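Local coordinates for protein AT-less polyketide synthase (Streptomyces platensis subsp. rosaceus, PDB 4TKT) that probably catalyses the decarboxylative Claisen condensation that extends the polyketide chain, as a ketosynthase domain of the isomigrastatin assembly line, at residues Q100-T105 / N167-F172; S176-T181 / G203-A208. One frame throughout, in Å; residues are numbered along the deposited sequence.

Contact 1 (Q100-T105 / N167-F172)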
loop_
_atom_site.group_PDB
_atom_site.type_symbol
_atom_site.label_atom_id
_atom_site.label_comp_id
_atom_site.label_asym_id
_atom_site.label_seq_id
_atom_site.Cartn_x
_atom_site.Cartn_y
_atom_site.Cartn_z
ATOM N N GLN A 100 1.827 10.832 1.625
ATOM C CA GLN A 100 1.697 10.686 0.179
ATOM C C GLN A 100 1.013 9.371 -0.181
ATOM O O GLN A 100 0.225 9.304 -1.122
ATOM C CB GLN A 100 3.072 10.785 -0.488
ATOM C CG GLN A 100 3.700 12.169 -0.356
ATOM C CD GLN A 100 5.019 12.302 -1.092
ATOM O OE1 GLN A 100 5.666 11.307 -1.420
ATOM N NE2 GLN A 100 5.425 13.539 -1.357
ATOM N N CYS A 101 1.317 8.331 0.585
ATOM C CA CYS A 101 0.668 7.038 0.430
ATOM C C CYS A 101 -0.833 7.126 0.700
ATOM O O CYS A 101 -1.639 6.540 -0.022
ATOM C CB CYS A 101 1.306 6.016 1.367
ATOM S SG CYS A 101 0.574 4.376 1.291
ATOM N N ALA A 102 -1.199 7.858 1.747
ATOM C CA ALA A 102 -2.600 8.039 2.112
ATOM C C ALA A 102 -3.392 8.695 0.987
ATOM O O ALA A 102 -4.491 8.254 0.652
ATOM C CB ALA A 102 -2.711 8.865 3.379
ATOM N N HIS A 103 -2.831 9.749 0.409
ATOM C CA HIS A 103 -3.506 10.462 -0.665
ATOM C C HIS A 103 -3.672 9.579 -1.894
ATOM O O HIS A 103 -4.757 9.511 -2.473
ATOM C CB HIS A 103 -2.748 11.733 -1.042
ATOM C CG HIS A 103 -3.433 12.546 -2.094
ATOM N ND1 HIS A 103 -4.579 13.269 -1.845
ATOM C CD2 HIS A 103 -3.146 12.734 -3.404
ATOM C CE1 HIS A 103 -4.964 13.876 -2.953
ATOM N NE2 HIS A 103 -4.113 13.568 -3.914
ATOM N N THR A 104 -2.595 8.902 -2.283
ATOM C CA THR A 104 -2.631 8.023 -3.448
ATOM C C THR A 104 -3.678 6.925 -3.280
ATOM O O THR A 104 -4.287 6.492 -4.256
ATOM C CB THR A 104 -1.258 7.378 -3.717
ATOM O OG1 THR A 104 -0.776 6.771 -2.517
ATOM C CG2 THR A 104 -0.258 8.422 -4.166
ATOM N N THR A 105 -3.895 6.489 -2.041
ATOM C CA THR A 105 -4.871 5.439 -1.769
ATOM C C THR A 105 -6.290 5.948 -1.992
ATOM O O THR A 105 -7.141 5.229 -2.517
ATOM C CB THR A 105 -4.753 4.894 -0.331
ATOM O OG1 THR A 105 -3.394 4.531 -0.059
ATOM C CG2 THR A 105 -5.637 3.669 -0.155
ATOM N N ASN A 167 -1.490 10.439 12.958
ATOM C CA ASN A 167 -2.118 11.703 13.325
ATOM C C ASN A 167 -2.051 12.764 12.230
ATOM O O ASN A 167 -2.994 13.536 12.059
ATOM C CB ASN A 167 -1.489 12.246 14.608
ATOM C CG ASN A 167 -2.041 11.576 15.852
ATOM O OD1 ASN A 167 -2.905 10.704 15.768
ATOM N ND2 ASN A 167 -1.542 11.976 17.015
ATOM N N ARG A 168 -0.949 12.806 11.487
ATOM C CA ARG A 168 -0.806 13.794 10.423
ATOM C C ARG A 168 -1.724 13.486 9.250
ATOM O O ARG A 168 -2.216 14.402 8.591
ATOM C CB ARG A 168 0.642 13.880 9.941
ATOM C CG ARG A 168 1.562 14.503 10.963
ATOM C CD ARG A 168 2.834 15.024 10.338
ATOM N NE ARG A 168 3.747 15.523 11.361
ATOM C CZ ARG A 168 3.622 16.702 11.962
ATOM N NH1 ARG A 168 2.618 17.510 11.642
ATOM N NH2 ARG A 168 4.500 17.072 12.885
ATOM N N VAL A 169 -1.949 12.203 8.990
ATOM C CA VAL A 169 -2.885 11.805 7.946
ATOM C C VAL A 169 -4.299 12.213 8.349
ATOM O O VAL A 169 -5.020 12.828 7.566
ATOM C CB VAL A 169 -2.833 10.289 7.672
ATOM C CG1 VAL A 169 -3.963 9.874 6.759
ATOM C CG2 VAL A 169 -1.498 9.912 7.056
ATOM N N SER A 170 -4.683 11.883 9.578
ATOM C CA SER A 170 -5.996 12.256 10.097
ATOM C C SER A 170 -6.208 13.761 10.025
ATOM O O SER A 170 -7.276 14.232 9.632
ATOM C CB SER A 170 -6.161 11.779 11.541
ATOM O OG SER A 170 -6.054 10.370 11.625
ATOM N N TYR A 171 -5.179 14.509 10.408
ATOM C CA TYR A 171 -5.224 15.963 10.358
ATOM C C TYR A 171 -5.423 16.445 8.923
ATOM O O TYR A 171 -6.272 17.296 8.652
ATOM C CB TYR A 171 -3.944 16.556 10.948
ATOM C CG TYR A 171 -3.905 18.066 10.937
ATOM C CD1 TYR A 171 -4.632 18.805 11.862
ATOM C CD2 TYR A 171 -3.141 18.755 10.005
ATOM C CE1 TYR A 171 -4.603 20.186 11.857
ATOM C CE2 TYR A 171 -3.103 20.137 9.993
ATOM C CZ TYR A 171 -3.837 20.846 10.922
ATOM O OH TYR A 171 -3.807 22.220 10.919
ATOM N N PHE A 172 -4.647 15.880 8.005
ATOM C CA PHE A 172 -4.700 16.274 6.604
ATOM C C PHE A 172 -6.038 15.932 5.959
ATOM O O PHE A 172 -6.592 16.728 5.200
ATOM C CB PHE A 172 -3.565 15.608 5.827
ATOM C CG PHE A 172 -3.698 15.737 4.340
ATOM C CD1 PHE A 172 -3.507 16.960 3.719
ATOM C CD2 PHE A 172 -4.015 14.636 3.563
ATOM C CE1 PHE A 172 -3.632 17.084 2.347
ATOM C CE2 PHE A 172 -4.140 14.752 2.190
ATOM C CZ PHE A 172 -3.947 15.977 1.581
#
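Ala102 and Val169 meet where segments 100-105 and 167-172 come closest: CB of Ala102 lies 3.7 Å from CG1 of Val169 and 4.0 Å from its CG2, the methyl resting against both branches of the valine. The chi1 of Val169, 171°, sets CG1 anti to the backbone N and CG2 anti to the carbonyl carbon, and both reach the alanine. With such a short side chain on one helix, the CA atoms of Ala102 and Val169 can approach to 6.9 Å. One turn further along the second helix, Phe172 offers CE2 to ND1 of His103 at 4.3 Å. The imidazole nitrogen sits at the edge of the phenyl ring, near its plane, while the phenyl carbon reaches the imidazole obliquely. Each ring has an edge-to-face partner beyond the pair, Phe80 for His103 and Phe81 for Phe172. Leu209 of strand 208-214 touches both Ala102 and Val169, placing the alanine-valine pair against the central sheet. On helix 93-109 itself, Cys101 O accepts OG1 of Thr104 from above its carbonyl plane and OG1 of Thr105 tilted from it. Across the interface an apolar alanine-valine contact lies beside an imidazole-phenyl approach, burying 131 Å² in all with no polar pairing found between the segments, so the fit of side chains joins helices 93-109 and 163-173.

Contact 2 (S176-T181 / G203-A208)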
loop_
_atom_site.group_PDB
_atom_site.type_symbol
_atom_site.label_atom_id
_atom_site.label_comp_id
_atom_site.label_asym_id
_atom_site.label_seq_id
_atom_site.Cartn_x
_atom_site.Cartn_y
_atom_site.Cartn_z
ATOM N N SER A 176 -12.183 12.195 11.436
ATOM C CA SER A 176 -12.658 12.279 12.812
ATOM C C SER A 176 -12.738 10.914 13.481
ATOM O O SER A 176 -13.177 10.805 14.623
ATOM C CB SER A 176 -14.028 12.955 12.865
ATOM O OG SER A 176 -15.032 12.103 12.343
ATOM N N GLY A 177 -12.321 9.871 12.770
ATOM C CA GLY A 177 -12.322 8.531 13.331
ATOM C C GLY A 177 -11.110 8.305 14.215
ATOM O O GLY A 177 -10.341 9.229 14.464
ATOM N N PRO A 178 -10.939 7.071 14.711
ATOM C CA PRO A 178 -9.749 6.736 15.498
ATOM C C PRO A 178 -8.460 6.973 14.714
ATOM O O PRO A 178 -8.375 6.622 13.538
ATOM C CB PRO A 178 -9.939 5.248 15.804
ATOM C CG PRO A 178 -11.417 5.041 15.742
ATOM C CD PRO A 178 -11.900 5.957 14.655
ATOM N N SER A 179 -7.477 7.586 15.363
ATOM C CA SER A 179 -6.178 7.827 14.746
ATOM C C SER A 179 -5.108 7.161 15.593
ATOM O O SER A 179 -4.752 7.659 16.660
ATOM C CB SER A 179 -5.907 9.326 14.609
ATOM O OG SER A 179 -4.714 9.567 13.885
ATOM N N VAL A 180 -4.609 6.025 15.118
ATOM C CA VAL A 180 -3.758 5.164 15.933
ATOM C C VAL A 180 -2.544 4.631 15.178
ATOM O O VAL A 180 -2.662 4.136 14.056
ATOM C CB VAL A 180 -4.561 3.954 16.478
ATOM C CG1 VAL A 180 -3.655 3.002 17.226
ATOM C CG2 VAL A 180 -5.685 4.419 17.385
ATOM N N THR A 181 -1.374 4.732 15.798
ATOM C CA THR A 181 -0.207 4.014 15.313
ATOM C C THR A 181 0.080 2.859 16.258
ATOM O O THR A 181 0.169 3.051 17.470
ATOM C CB THR A 181 1.032 4.909 15.204
ATOM O OG1 THR A 181 0.732 6.045 14.386
ATOM C CG2 THR A 181 2.188 4.135 14.583
ATOM N N GLY A 203 -18.544 -0.160 14.382
ATOM C CA GLY A 203 -19.217 1.071 14.011
ATOM C C GLY A 203 -18.526 2.321 14.525
ATOM O O GLY A 203 -19.141 3.382 14.608
ATOM N N GLU A 204 -17.247 2.198 14.868
ATOM C CA GLU A 204 -16.476 3.331 15.371
ATOM C C GLU A 204 -16.182 4.339 14.263
ATOM O O GLU A 204 -15.996 5.525 14.525
ATOM C CB GLU A 204 -15.168 2.856 16.005
ATOM C CG GLU A 204 -15.349 1.852 17.130
ATOM C CD GLU A 204 -14.050 1.551 17.855
ATOM O OE1 GLU A 204 -13.235 2.482 18.027
ATOM O OE2 GLU A 204 -13.844 0.384 18.252
ATOM N N CYS A 205 -16.134 3.859 13.026
ATOM C CA CYS A 205 -15.983 4.735 11.870
ATOM C C CYS A 205 -16.565 4.076 10.623
ATOM O O CYS A 205 -16.771 2.862 10.592
ATOM C CB CYS A 205 -14.512 5.105 11.652
ATOM S SG CYS A 205 -13.361 3.713 11.624
ATOM N N GLY A 206 -16.844 4.884 9.605
ATOM C CA GLY A 206 -17.462 4.394 8.385
ATOM C C GLY A 206 -16.456 3.777 7.435
ATOM O O GLY A 206 -16.699 2.720 6.857
ATOM N N VAL A 207 -15.326 4.451 7.259
ATOM C CA VAL A 207 -14.235 3.902 6.470
ATOM C C VAL A 207 -12.964 3.939 7.297
ATOM O O VAL A 207 -12.877 4.664 8.289
ATOM C CB VAL A 207 -14.016 4.674 5.152
ATOM C CG1 VAL A 207 -15.321 4.800 4.388
ATOM C CG2 VAL A 207 -13.420 6.044 5.427
ATOM N N ALA A 208 -11.973 3.156 6.890
ATOM C CA ALA A 208 -10.722 3.114 7.625
ATOM C C ALA A 208 -9.532 2.970 6.695
ATOM O O ALA A 208 -9.505 2.110 5.814
ATOM C CB ALA A 208 -10.739 1.982 8.637
#
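The loop leading into edge strand 179-182 packs here against the loop that returns the chain from helix 188-202 to strand 208-214, the second strand of a beta-alpha-beta crossover. Pro178 and Cys205 form its centre: CD of the proline ring sits beside the CB-SG bond of Cys205, almost equally far from both atoms, 4.0 Å from SG and 4.1 Å from CB. The other approach to the ring is made by Glu204, whose OE1 stands 3.9 Å from CG of Pro178; the two side chains run obliquely to each other. From CG outward the glutamate is extended (chi2 -172°), which carries the carboxylate to the proline, while OE2 has a long, weak ion pair with Arg202. Gly177 comes close through its backbone, its CA 4.4 Å from CB of Cys205. Just upstream, Gly203 has a phi of 89° and is the C-prime residue of a Schellman motif, in which Glu204 N bonds to Ala199 O and Gly203 N to Leu200 O. Strand 129-136 bridges the two sides, where backbone hydrogen bonds pair Ile131 with Gly177 and Asp130 with Gly206. Strand 179-182, helix 188-202 and parallel strand 208-214 thus form a beta-alpha-beta crossover, with strand 129-136 lying between the two strands in the sheet, consistent with the thiolase fold of ketosynthases.

In the fold
The centres of contacts 1 and 2 lie 13 Å apart, both in the N-terminal half of the ketosynthase, and along the chain contact 1 closes before contact 2 opens. Helix 163-173 of contact 1 is followed directly by strand 179-182 of contact 2. The two contacts also touch: OG of Ser179 is 2.7 Å from OG of Ser170 and 2.8 Å from OD1 of Asn167, both probable hydrogen bonds. Strand 208-214 is a further link, since its Leu209 meets contact 1 and the loop of contact 2 leads into it. Contact 1 pairs helices 93-109 and 163-173 against the mixed sheet, whereas contact 2 packs loops at the end bearing edge strand 179-182.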